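Local coordinates for aminopentol aminotransferase (Sphingopyxis macrogoltabida, PDB 6HBS) that deaminates aminopentol, the hydrolysed form of fumonisin B1, to its 2-keto product, using pyridoxal 5'-phosphate as cofactor and preferably pyruvate as amino acceptor, at the interface of chains A and B. Coordinates in Å, arbitrary orientation; residue numbers count along the deposited sequence, not the author numbering. Chains: chain A/B, Aminopentol aminotransferase.

The interface of chains A and B. Residues chain A 24-25, 145; chain B 283, 285-287, 290.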
ATOM      1  N   GLY A  24      -4.517   1.335  14.268  1.00 25.66           N
ATOM      2  CA  GLY A  24      -5.318   1.513  13.111  1.00 22.89           C
ATOM      3  C   GLY A  24      -6.735   1.015  13.329  1.00 25.91           C
ATOM      4  O   GLY A  24      -7.180   0.824  14.467  1.00 24.72           O
ATOM      5  N   HIS A  25      -7.457   0.855  12.218  1.00 27.19           N
ATOM      6  CA  HIS A  25      -8.906   0.716  12.213  1.00 30.52           C
ATOM      7  C   HIS A  25      -9.365  -0.615  12.848  1.00 28.78           C
ATOM      8  O   HIS A  25     -10.480  -0.670  13.342  1.00 28.09           O
ATOM      9  CB  HIS A  25      -9.477   0.916  10.798  1.00 35.01           C
ATOM     10  CG  HIS A  25      -9.165  -0.165   9.797  1.00 44.98           C
ATOM     11  ND1 HIS A  25      -8.011  -0.154   8.986  1.00 44.32           N
ATOM     12  CD2 HIS A  25      -9.891  -1.246   9.405  1.00 48.47           C
ATOM     13  CE1 HIS A  25      -8.036  -1.219   8.195  1.00 52.46           C
ATOM     14  NE2 HIS A  25      -9.181  -1.913   8.429  1.00 42.21           N
ATOM     15  N   TYR A 145     -14.095  10.214   5.636  1.00 18.71           N
ATOM     16  CA  TYR A 145     -12.853   9.430   5.654  1.00 20.03           C
ATOM     17  C   TYR A 145     -12.440   9.072   4.218  1.00 18.34           C
ATOM     18  O   TYR A 145     -13.178   8.389   3.514  1.00 19.40           O
ATOM     19  CB  TYR A 145     -13.025   8.173   6.515  1.00 21.02           C
ATOM     20  CG  TYR A 145     -11.743   7.403   6.714  1.00 21.90           C
ATOM     21  CD1 TYR A 145     -10.890   7.734   7.748  1.00 21.82           C
ATOM     22  CD2 TYR A 145     -11.367   6.361   5.859  1.00 24.59           C
ATOM     23  CE1 TYR A 145      -9.699   7.052   7.941  1.00 24.08           C
ATOM     24  CE2 TYR A 145     -10.175   5.666   6.048  1.00 24.34           C
ATOM     25  CZ  TYR A 145      -9.348   6.008   7.104  1.00 24.13           C
ATOM     26  OH  TYR A 145      -8.157   5.382   7.345  1.00 25.86           O
TER
ATOM     27  N   PHE B 283      -2.353   8.368  14.036  1.00 22.21           N
ATOM     28  CA  PHE B 283      -3.324   7.472  13.393  1.00 22.69           C
ATOM     29  C   PHE B 283      -2.877   7.145  11.971  1.00 21.70           C
ATOM     30  O   PHE B 283      -2.962   7.974  11.056  1.00 22.32           O
ATOM     31  CB  PHE B 283      -4.737   8.042  13.367  1.00 23.78           C
ATOM     32  CG  PHE B 283      -5.755   7.044  12.883  1.00 24.37           C
ATOM     33  CD1 PHE B 283      -6.182   6.011  13.714  1.00 26.65           C
ATOM     34  CD2 PHE B 283      -6.223   7.088  11.584  1.00 24.95           C
ATOM     35  CE1 PHE B 283      -7.126   5.086  13.279  1.00 26.96           C
ATOM     36  CE2 PHE B 283      -7.158   6.160  11.144  1.00 26.22           C
ATOM     37  CZ  PHE B 283      -7.592   5.153  11.982  1.00 27.01           C
ATOM     38  N   THR B 285      -3.255   3.606   9.207  1.00 18.95           N
ATOM     39  CA  THR B 285      -3.938   2.358   8.976  1.00 19.61           C
ATOM     40  C   THR B 285      -4.105   2.142   7.478  1.00 17.73           C
ATOM     41  O   THR B 285      -3.955   3.082   6.653  1.00 18.97           O
ATOM     42  CB  THR B 285      -5.294   2.318   9.696  1.00 18.68           C
ATOM     43  OG1 THR B 285      -5.763   0.974   9.878  1.00 18.86           O
ATOM     44  CG2 THR B 285      -6.350   3.126   8.976  1.00 19.21           C
ATOM     45  N   GLY B 286      -4.476   0.901   7.153  1.00 16.40           N
ATOM     46  CA  GLY B 286      -4.901   0.538   5.812  1.00 15.63           C
ATOM     47  C   GLY B 286      -5.668  -0.766   5.836  1.00 16.49           C
ATOM     48  O   GLY B 286      -5.322  -1.664   6.649  1.00 16.08           O
ATOM     49  N   SER B 287      -6.668  -0.862   4.954  1.00 16.75           N
ATOM     50  CA  SER B 287      -7.532  -2.053   4.722  1.00 19.37           C
ATOM     51  C   SER B 287      -6.725  -3.356   4.693  1.00 19.58           C
ATOM     52  O   SER B 287      -7.203  -4.365   5.222  1.00 19.72           O
ATOM     53  CB  SER B 287      -8.263  -1.948   3.389  1.00 21.45           C
ATOM     54  OG  SER B 287      -9.040  -0.770   3.335  1.00 27.82           O
ATOM     55  N   PHE B 290      -3.241  -5.566   7.768  1.00 16.29           N
ATOM     56  CA  PHE B 290      -3.344  -6.570   8.786  1.00 18.32           C
ATOM     57  C   PHE B 290      -3.528  -7.947   8.152  1.00 17.35           C
ATOM     58  O   PHE B 290      -3.833  -8.886   8.872  1.00 17.03           O
ATOM     59  CB  PHE B 290      -4.466  -6.219   9.768  1.00 19.26           C
ATOM     60  CG  PHE B 290      -4.318  -4.830  10.319  1.00 21.30           C
ATOM     61  CD1 PHE B 290      -3.366  -4.555  11.282  1.00 21.70           C
ATOM     62  CD2 PHE B 290      -5.033  -3.777   9.774  1.00 23.29           C
ATOM     63  CE1 PHE B 290      -3.157  -3.251  11.710  1.00 25.08           C
ATOM     64  CE2 PHE B 290      -4.866  -2.482  10.257  1.00 22.62           C
ATOM     65  CZ  PHE B 290      -3.935  -2.228  11.221  1.00 23.47           C
TER
HETATM   66  O   HOH W   1      -9.718  -4.038   6.080  1.00 27.80           O
HETATM   67  O   HOH W   2      -6.664   4.083   5.611  1.00 35.20           O
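A:His25 and B:Thr285 meet at about a right angle, and the threonine hydroxyl is gripped twice by the same residue. The backbone N of A:His25 donates an almost straight hydrogen bond, 168° at the hydrogen, to OG1 of B:Thr285 over 2.9 Å. The ring nitrogen ND1 of A:His25 shares a more bent one with that OG1 at 2.7 Å, in which either atom may be the donor. A hydroxyl suits this place because it can accept from the amide and still give to or accept from the imidazole. The histidine ring is swung back over its own backbone, CG lying between N and the carbonyl carbon (chi1 69°), which brings ND1 and the amide to one oxygen.

Packing is tight here. A:Gly24, lacking a side chain, lets its CA come within 3.5 Å of CB of B:Thr285; CE1 of B:Phe283 also lies near this CA, its ring giving an apolar surface to A:Gly24 and A:Tyr145. The carbonyl O of B:Gly286 meets CE1 of A:His25 at the imidazole edge, in plane, at 3.2 Å. On its other branch, B:Thr285 turns the methyl CG2 to the phenol oxygen OH of A:Tyr145, 3.3 Å away. That OH can meet a methyl and still bond a water, which bridges it to the carbonyl O of B:Thr285. Replacing B:Thr285 by alanine would probably leave the amide and ND1 of A:His25 without their shared partner, and the imidazole freer to turn.

The far rim of the imidazole is looser. CE1 of A:His25 lies at the edge of the B:Phe290 ring, in its plane, 4.0 Å from CE2. With a nitrogen on either side of CE1, the histidine serves the hydroxyl with one and water with the other: NE2 of A:His25 is hydrogen-bonded to a water 3.2 Å away, itself bonded to the carbonyl O of B:Ser287.

A:Tyr145 belongs to the pyridoxal phosphate pocket, and class-III aminotransferases commonly build their active sites at the dimer interface. This loop-to-loop patch, repeated by the two-fold symmetry, thus joins the subunits and probably helps to hold the cofactor-side tyrosine in position.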